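Local coordinates for protein nicotinamide-nucleotide adenylyltransferase NadR family / Ribosylnicotinamide kinase (Lactococcus lactis subsp. cremoris, PDB 6GYE) that binds nicotinamide riboside and probably phosphorylates it, and may adenylylate the resulting mononucleotide on the way to NAD+, at residues D98-A101 with N102-E106; H321-H324 with E325-R329; M328-L331 with A332-L336. One frame throughout, in Å; residues are numbered along the deposited sequence.

Interaction 1 of 3, residues D98-A101 with N102-E106; sequences DEWA and NRLFE
Glu99 and Arg103 form an i to i+4 salt bridge along helix 95-110, one turn of a helix that packs beside the edge strand 80-86 of the five-stranded parallel sheet. Arg103 NE donates to Glu99 OE2 at 3.3 Å, long but nearly straight, with an N-H...O angle of 165°. The oxygen is reached on its anti side and lies at the edge of the guanidinium, in its plane, while carboxylate and guanidinium planes stand almost perpendicular. With Glu99 CG anti to the backbone N (chi1 173°), CG lies 3.8 Å from Arg103 NE, and the bend at chi2 (78°) turns the carboxylate toward the guanidinium; the arginine runs extended from CG to NE. The far end of Arg103 continues past the helix, where NH2 donates to the carbonyl O of Asn88. A methionine at Arg103 would probably leave the Glu99 carboxylate without its charged mate and the Asn88 carbonyl without this donor.

On the buried side Trp100 and Leu104 lie side by side, CH2 of the Trp100 indole 4.0 Å from Leu104 CD2, and both touch Leu132 of helix 126-133. Ala101 CB meets Phe105 CE2 at 4.1 Å, and the Phe105 ring packs edge-to-face with Tyr143. Phe105 N hydrogen-bonds to Ala101 O at 2.8 Å, the i to i+4 bond of this turn. The pattern is that of an amphipathic helix flanking a parallel alpha/beta sheet.

Interaction 2 of 3, residues H321-H324 with E325-R329; sequences HEFH and EELMR
Met328 lays its CG over one face of the His324 imidazole, a CH-pi contact 4.0 Å from the ring centroid and 25° off the ring normal. Met328 CG sits toward the rim of the ring, nearest His324 NE2 at 3.7 Å, and Met328 SD follows more obliquely, 4.5 Å from the centroid of the His324 ring. The two side chains run alongside each other: the His324 ring leaves with CG anti to the backbone N (chi1 -178°), whereas Met328 bends at chi2 and chi3 to keep its thioether beside the imidazole. The helical bond from Met328 N to His324 O, 2.9 Å long, sets the one-turn spacing that this pairing needs.

A second i to i+4 pair, Phe323 and Leu327, crosses obliquely, Phe323 CE1 3.9 Å from Leu327 CD2. Farther round the helix, Arg329 grips Glu326 side-on with two nitrogens on one oxygen: NE reaches OE1 at 2.7 Å from above the carboxylate plane, and NH2 uses the anti lone pair of the same OE1. The carboxylate is held from its other oxygen too, since Gln330 NE2 donates to Glu326 OE2.

Helix 320-333 thereby rests Phe323 and Leu327 against helix 262-272, through Val267 and Ile263 respectively, while His324 and Leu327 both touch Val299 on strand 296-300 of the four-stranded parallel sheet.

Interaction 3 of 3, residues M328-L331 with A332-L336; sequences MRQL and AEFGL
Helix 320-333 ends here in a Schellman motif, in which Leu336 N returns to Leu331 O at 3.0 Å while Gly335 N bonds to Ala332 O at 2.9 Å. Gly335 is the C-prime residue, and its positive phi of 63°, a conformation that favours glycine, reverses the chain. The last regular turn precedes it, with Glu333 N on Arg329 O and Phe334 N on Gln330 O.

The turn brings Leu336 back to Leu331, whose side chain it crosses at about a right angle. Together they form an apolar patch facing strand 296-300, Leu331 on Val299 and Leu336 on Ile297; Leu331 also touches Val340 of strand 340-342. On the flank toward helix 262-272, Gln330 and Glu333 lie side by side and point the same way, the Gln330 amide being hydrogen-bonded to Glu326. Glu333 OE2 is 4.1 Å from Gln330 CG, and its charge is met by a salt bridge to Arg266. Phe334, with CG anti to its carbonyl carbon (chi1 -65°), swings its ring back beside the helix end, CD2 coming to 3.3 Å from Gln330 O. Between the two leucines, the touching atoms are the methyls Leu331 CD2 and Leu336 CD1, 3.7 Å apart.

Interactions 2 and 3 are successive portions of helix 320-333, sharing Met328 and Arg329; interaction 1 belongs to helix 95-110 beside the other parallel sheet, its centre about 59 Å from that of interaction 2. All three are partly buried; interaction 1 has the largest share of buried residues, Asn102 alone of those that touch being exposed, and interactions 2 and 3 carry more exposed residues. Their chemistry differs: 98-106 pairs a glutamate with an arginine across one turn, 321-329 joins a thioether to an imidazole, and 328-336 is dominated by backbone capping. Only interaction 3 runs past the end of its helix; interaction 1 lies within helix 95-110 and interaction 2 covers the first turns of helix 320-333.

Interaction 1 of 3, residues D98-A101 with N102-E106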
loop_
_atom_site.group_PDB
_atom_site.type_symbol
_atom_site.label_atom_id
_atom_site.label_comp_id
_atom_site.label_asym_id
_atom_site.label_seq_id
_atom_site.Cartn_x
_atom_site.Cartn_y
_atom_site.Cartn_z
ATOM N N ASP A 98 16.954 27.464 14.848
ATOM C CA ASP A 98 17.928 27.046 15.849
ATOM C C ASP A 98 17.576 25.664 16.376
ATOM O O ASP A 98 18.383 24.730 16.311
ATOM C CB ASP A 98 17.966 28.055 16.990
ATOM C CG ASP A 98 18.548 29.377 16.571
ATOM O OD1 ASP A 98 19.524 29.369 15.797
ATOM O OD2 ASP A 98 18.037 30.423 17.028
ATOM N N GLU A 99 16.348 25.520 16.880
ATOM C CA GLU A 99 15.882 24.238 17.389
ATOM C C GLU A 99 15.918 23.161 16.307
ATOM O O GLU A 99 16.292 22.012 16.575
ATOM C CB GLU A 99 14.471 24.401 17.953
ATOM C CG GLU A 99 13.796 23.102 18.367
ATOM C CD GLU A 99 14.273 22.576 19.699
ATOM O OE1 GLU A 99 14.996 23.318 20.404
ATOM O OE2 GLU A 99 13.918 21.422 20.039
ATOM N N TRP A 100 15.534 23.510 15.079
ATOM C CA TRP A 100 15.594 22.541 13.989
ATOM C C TRP A 100 17.012 22.010 13.815
ATOM O O TRP A 100 17.236 20.793 13.784
ATOM C CB TRP A 100 15.075 23.178 12.694
ATOM C CG TRP A 100 15.103 22.284 11.500
ATOM C CD1 TRP A 100 14.135 21.406 11.101
ATOM C CD2 TRP A 100 16.147 22.201 10.527
ATOM N NE1 TRP A 100 14.527 20.763 9.949
ATOM C CE2 TRP A 100 15.760 21.230 9.579
ATOM C CE3 TRP A 100 17.383 22.841 10.373
ATOM C CZ2 TRP A 100 16.557 20.894 8.492
ATOM C CZ3 TRP A 100 18.175 22.503 9.294
ATOM C CH2 TRP A 100 17.759 21.539 8.367
ATOM N N ALA A 101 17.992 22.914 13.743
ATOM C CA ALA A 101 19.381 22.495 13.584
ATOM C C ALA A 101 19.865 21.689 14.783
ATOM O O ALA A 101 20.634 20.732 14.619
ATOM C CB ALA A 101 20.278 23.707 13.359
ATOM N N ASN A 102 19.445 22.072 15.996
ATOM C CA ASN A 102 19.815 21.303 17.183
ATOM C C ASN A 102 19.439 19.843 17.015
ATOM O O ASN A 102 20.278 18.951 17.167
ATOM C CB ASN A 102 19.139 21.866 18.431
ATOM C CG ASN A 102 19.764 23.146 18.895
ATOM O OD1 ASN A 102 20.922 23.427 18.587
ATOM N ND2 ASN A 102 19.009 23.936 19.650
ATOM N N ARG A 103 18.183 19.593 16.645
ATOM C CA ARG A 103 17.740 18.225 16.418
ATOM C C ARG A 103 18.563 17.569 15.323
ATOM O O ARG A 103 18.946 16.400 15.432
ATOM C CB ARG A 103 16.260 18.215 16.046
ATOM C CG ARG A 103 15.365 18.912 17.049
ATOM C CD ARG A 103 13.906 18.728 16.675
ATOM N NE ARG A 103 13.024 19.494 17.549
ATOM C CZ ARG A 103 11.714 19.603 17.361
ATOM N NH1 ARG A 103 11.148 18.995 16.322
ATOM N NH2 ARG A 103 10.976 20.322 18.199
ATOM N N LEU A 104 18.872 18.320 14.270
ATOM C CA LEU A 104 19.614 17.747 13.156
ATOM C C LEU A 104 21.004 17.300 13.590
ATOM O O LEU A 104 21.421 16.170 13.313
ATOM C CB LEU A 104 19.701 18.762 12.021
ATOM C CG LEU A 104 20.601 18.280 10.902
ATOM C CD1 LEU A 104 20.033 16.955 10.347
ATOM C CD2 LEU A 104 20.697 19.336 9.828
ATOM N N PHE A 105 21.733 18.167 14.287
ATOM C CA PHE A 105 23.084 17.798 14.687
ATOM C C PHE A 105 23.071 16.744 15.782
ATOM O O PHE A 105 23.995 15.927 15.872
ATOM C CB PHE A 105 23.860 19.038 15.103
ATOM C CG PHE A 105 24.241 19.899 13.944
ATOM C CD1 PHE A 105 25.250 19.498 13.081
ATOM C CD2 PHE A 105 23.569 21.079 13.688
ATOM C CE1 PHE A 105 25.599 20.274 11.986
ATOM C CE2 PHE A 105 23.913 21.861 12.604
ATOM C CZ PHE A 105 24.932 21.455 11.746
ATOM N N GLU A 106 22.037 16.736 16.618
ATOM C CA GLU A 106 21.895 15.635 17.557
ATOM C C GLU A 106 21.760 14.309 16.814
ATOM O O GLU A 106 22.388 13.314 17.190
ATOM C CB GLU A 106 20.706 15.895 18.472
ATOM C CG GLU A 106 20.507 14.847 19.537
ATOM C CD GLU A 106 19.688 15.381 20.686
ATOM O OE1 GLU A 106 20.044 15.108 21.853
ATOM O OE2 GLU A 106 18.708 16.109 20.419
#

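Interaction 2 of 3, residues H321-H324 with E325-R329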
loop_
_atom_site.group_PDB
_atom_site.type_symbol
_atom_site.label_atom_id
_atom_site.label_comp_id
_atom_site.label_asym_id
_atom_site.label_seq_id
_atom_site.Cartn_x
_atom_site.Cartn_y
_atom_site.Cartn_z
ATOM N N HIS A 321 -30.836 -15.521 -4.372
ATOM C CA HIS A 321 -31.425 -14.226 -4.047
ATOM C C HIS A 321 -31.304 -13.919 -2.565
ATOM O O HIS A 321 -31.145 -12.753 -2.186
ATOM C CB HIS A 321 -32.884 -14.186 -4.500
ATOM C CG HIS A 321 -33.046 -14.302 -5.983
ATOM N ND1 HIS A 321 -32.900 -15.498 -6.655
ATOM C CD2 HIS A 321 -33.309 -13.369 -6.928
ATOM C CE1 HIS A 321 -33.083 -15.299 -7.948
ATOM N NE2 HIS A 321 -33.334 -14.016 -8.140
ATOM N N GLU A 322 -31.358 -14.949 -1.720
ATOM C CA GLU A 322 -31.080 -14.776 -0.299
ATOM C C GLU A 322 -29.661 -14.239 -0.084
ATOM O O GLU A 322 -29.458 -13.259 0.644
ATOM C CB GLU A 322 -31.291 -16.121 0.405
ATOM C CG GLU A 322 -31.868 -16.085 1.814
ATOM C CD GLU A 322 -32.308 -17.474 2.292
ATOM O OE1 GLU A 322 -31.663 -18.039 3.203
ATOM O OE2 GLU A 322 -33.281 -18.018 1.727
ATOM N N PHE A 323 -28.665 -14.858 -0.730
ATOM C CA PHE A 323 -27.288 -14.376 -0.611
ATOM C C PHE A 323 -27.152 -12.945 -1.123
ATOM O O PHE A 323 -26.452 -12.121 -0.524
ATOM C CB PHE A 323 -26.341 -15.297 -1.379
ATOM C CG PHE A 323 -24.922 -14.814 -1.426
ATOM C CD1 PHE A 323 -24.507 -13.904 -2.390
ATOM C CD2 PHE A 323 -23.994 -15.280 -0.510
ATOM C CE1 PHE A 323 -23.189 -13.453 -2.434
ATOM C CE2 PHE A 323 -22.680 -14.843 -0.541
ATOM C CZ PHE A 323 -22.274 -13.923 -1.507
ATOM N N HIS A 324 -27.760 -12.651 -2.266
ATOM C CA HIS A 324 -27.577 -11.340 -2.872
ATOM C C HIS A 324 -28.184 -10.232 -2.016
ATOM O O HIS A 324 -27.544 -9.195 -1.798
ATOM C CB HIS A 324 -28.170 -11.336 -4.274
ATOM C CG HIS A 324 -27.994 -10.038 -4.985
ATOM N ND1 HIS A 324 -26.830 -9.708 -5.643
ATOM C CD2 HIS A 324 -28.837 -8.994 -5.157
ATOM C CE1 HIS A 324 -26.960 -8.507 -6.179
ATOM N NE2 HIS A 324 -28.168 -8.053 -5.899
ATOM N N GLU A 325 -29.399 -10.441 -1.494
ATOM C CA GLU A 325 -30.005 -9.429 -0.631
ATOM C C GLU A 325 -29.161 -9.193 0.611
ATOM O O GLU A 325 -28.992 -8.051 1.046
ATOM C CB GLU A 325 -31.429 -9.823 -0.225
ATOM C CG GLU A 325 -32.424 -10.007 -1.375
ATOM C CD GLU A 325 -32.488 -8.822 -2.341
ATOM O OE1 GLU A 325 -32.225 -7.669 -1.928
ATOM O OE2 GLU A 325 -32.802 -9.049 -3.529
ATOM N N GLU A 326 -28.624 -10.258 1.203
ATOM C CA GLU A 326 -27.825 -10.067 2.406
ATOM C C GLU A 326 -26.512 -9.372 2.074
ATOM O O GLU A 326 -26.043 -8.515 2.837
ATOM C CB GLU A 326 -27.582 -11.407 3.097
ATOM C CG GLU A 326 -26.692 -11.313 4.328
ATOM C CD GLU A 326 -27.301 -10.479 5.449
ATOM O OE1 GLU A 326 -28.527 -10.208 5.428
ATOM O OE2 GLU A 326 -26.542 -10.091 6.365
ATOM N N LEU A 327 -25.921 -9.710 0.927
ATOM C CA LEU A 327 -24.692 -9.049 0.504
ATOM C C LEU A 327 -24.919 -7.554 0.326
ATOM O O LEU A 327 -24.137 -6.731 0.821
ATOM C CB LEU A 327 -24.175 -9.672 -0.794
ATOM C CG LEU A 327 -22.981 -8.977 -1.476
ATOM C CD1 LEU A 327 -21.708 -9.011 -0.625
ATOM C CD2 LEU A 327 -22.708 -9.568 -2.841
ATOM N N MET A 328 -25.999 -7.183 -0.367
ATOM C CA MET A 328 -26.279 -5.767 -0.570
ATOM C C MET A 328 -26.543 -5.063 0.758
ATOM O O MET A 328 -26.079 -3.937 0.968
ATOM C CB MET A 328 -27.449 -5.585 -1.536
ATOM C CG MET A 328 -27.176 -6.079 -2.966
ATOM S SD MET A 328 -25.620 -5.529 -3.744
ATOM C CE MET A 328 -25.788 -3.747 -3.637
ATOM N N ARG A 329 -27.276 -5.706 1.668
ATOM C CA ARG A 329 -27.437 -5.144 3.010
ATOM C C ARG A 329 -26.081 -4.852 3.642
ATOM O O ARG A 329 -25.853 -3.772 4.194
ATOM C CB ARG A 329 -28.204 -6.095 3.928
ATOM C CG ARG A 329 -29.674 -5.837 4.102
ATOM C CD ARG A 329 -30.246 -6.785 5.152
ATOM N NE ARG A 329 -30.181 -8.201 4.784
ATOM C CZ ARG A 329 -31.079 -8.830 4.029
ATOM N NH1 ARG A 329 -32.125 -8.161 3.548
ATOM N NH2 ARG A 329 -30.929 -10.129 3.764
#

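Interaction 3 of 3, residues M328-L331 with A332-L336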
loop_
_atom_site.group_PDB
_atom_site.type_symbol
_atom_site.label_atom_id
_atom_site.label_comp_id
_atom_site.label_asym_id
_atom_site.label_seq_id
_atom_site.Cartn_x
_atom_site.Cartn_y
_atom_site.Cartn_z
ATOM N N MET A 328 -25.999 -7.183 -0.367
ATOM C CA MET A 328 -26.279 -5.767 -0.570
ATOM C C MET A 328 -26.543 -5.063 0.758
ATOM O O MET A 328 -26.079 -3.937 0.968
ATOM C CB MET A 328 -27.449 -5.585 -1.536
ATOM C CG MET A 328 -27.176 -6.079 -2.966
ATOM S SD MET A 328 -25.620 -5.529 -3.744
ATOM C CE MET A 328 -25.788 -3.747 -3.637
ATOM N N ARG A 329 -27.276 -5.706 1.668
ATOM C CA ARG A 329 -27.437 -5.144 3.010
ATOM C C ARG A 329 -26.081 -4.852 3.642
ATOM O O ARG A 329 -25.853 -3.772 4.194
ATOM C CB ARG A 329 -28.204 -6.095 3.928
ATOM C CG ARG A 329 -29.674 -5.837 4.102
ATOM C CD ARG A 329 -30.246 -6.785 5.152
ATOM N NE ARG A 329 -30.181 -8.201 4.784
ATOM C CZ ARG A 329 -31.079 -8.830 4.029
ATOM N NH1 ARG A 329 -32.125 -8.161 3.548
ATOM N NH2 ARG A 329 -30.929 -10.129 3.764
ATOM N N GLN A 330 -25.167 -5.822 3.581
ATOM C CA GLN A 330 -23.888 -5.659 4.259
ATOM C C GLN A 330 -23.015 -4.620 3.565
ATOM O O GLN A 330 -22.371 -3.807 4.237
ATOM C CB GLN A 330 -23.174 -7.008 4.375
ATOM C CG GLN A 330 -23.931 -8.007 5.274
ATOM C CD GLN A 330 -23.030 -9.113 5.824
ATOM O OE1 GLN A 330 -21.815 -8.940 5.929
ATOM N NE2 GLN A 330 -23.626 -10.251 6.181
ATOM N N LEU A 331 -22.985 -4.615 2.229
ATOM C CA LEU A 331 -22.254 -3.560 1.532
ATOM C C LEU A 331 -22.789 -2.182 1.917
ATOM O O LEU A 331 -22.023 -1.214 2.003
ATOM C CB LEU A 331 -22.309 -3.771 0.014
ATOM C CG LEU A 331 -21.521 -4.970 -0.538
ATOM C CD1 LEU A 331 -21.841 -5.260 -2.009
ATOM C CD2 LEU A 331 -20.038 -4.763 -0.365
ATOM N N ALA A 332 -24.088 -2.076 2.189
ATOM C CA ALA A 332 -24.594 -0.832 2.750
ATOM C C ALA A 332 -24.101 -0.650 4.180
ATOM O O ALA A 332 -23.662 0.443 4.557
ATOM C CB ALA A 332 -26.121 -0.807 2.694
ATOM N N GLU A 333 -24.145 -1.714 4.984
ATOM C CA GLU A 333 -23.704 -1.628 6.374
ATOM C C GLU A 333 -22.291 -1.057 6.495
ATOM O O GLU A 333 -22.012 -0.269 7.402
ATOM C CB GLU A 333 -23.789 -3.009 7.033
ATOM C CG GLU A 333 -23.228 -3.062 8.447
ATOM C CD GLU A 333 -23.401 -4.414 9.114
ATOM O OE1 GLU A 333 -23.170 -4.506 10.340
ATOM O OE2 GLU A 333 -23.792 -5.380 8.422
ATOM N N PHE A 334 -21.394 -1.404 5.576
ATOM C CA PHE A 334 -20.018 -0.925 5.635
ATOM C C PHE A 334 -19.778 0.284 4.734
ATOM O O PHE A 334 -18.622 0.642 4.498
ATOM C CB PHE A 334 -19.044 -2.060 5.286
ATOM C CG PHE A 334 -19.049 -3.184 6.291
ATOM C CD1 PHE A 334 -18.438 -3.032 7.532
ATOM C CD2 PHE A 334 -19.706 -4.369 6.020
ATOM C CE1 PHE A 334 -18.464 -4.049 8.480
ATOM C CE2 PHE A 334 -19.740 -5.394 6.965
ATOM C CZ PHE A 334 -19.115 -5.231 8.200
ATOM N N GLY A 335 -20.838 0.908 4.224
ATOM C CA GLY A 335 -20.721 2.153 3.466
ATOM C C GLY A 335 -19.941 2.073 2.168
ATOM O O GLY A 335 -19.201 3.005 1.832
ATOM N N LEU A 336 -20.116 0.996 1.409
ATOM C CA LEU A 336 -19.328 0.745 0.211
ATOM C C LEU A 336 -20.103 0.974 -1.082
ATOM O O LEU A 336 -19.570 0.715 -2.167
ATOM C CB LEU A 336 -18.803 -0.690 0.245
ATOM C CG LEU A 336 -17.922 -1.029 1.444
ATOM C CD1 LEU A 336 -17.729 -2.524 1.537
ATOM C CD2 LEU A 336 -16.589 -0.333 1.315
#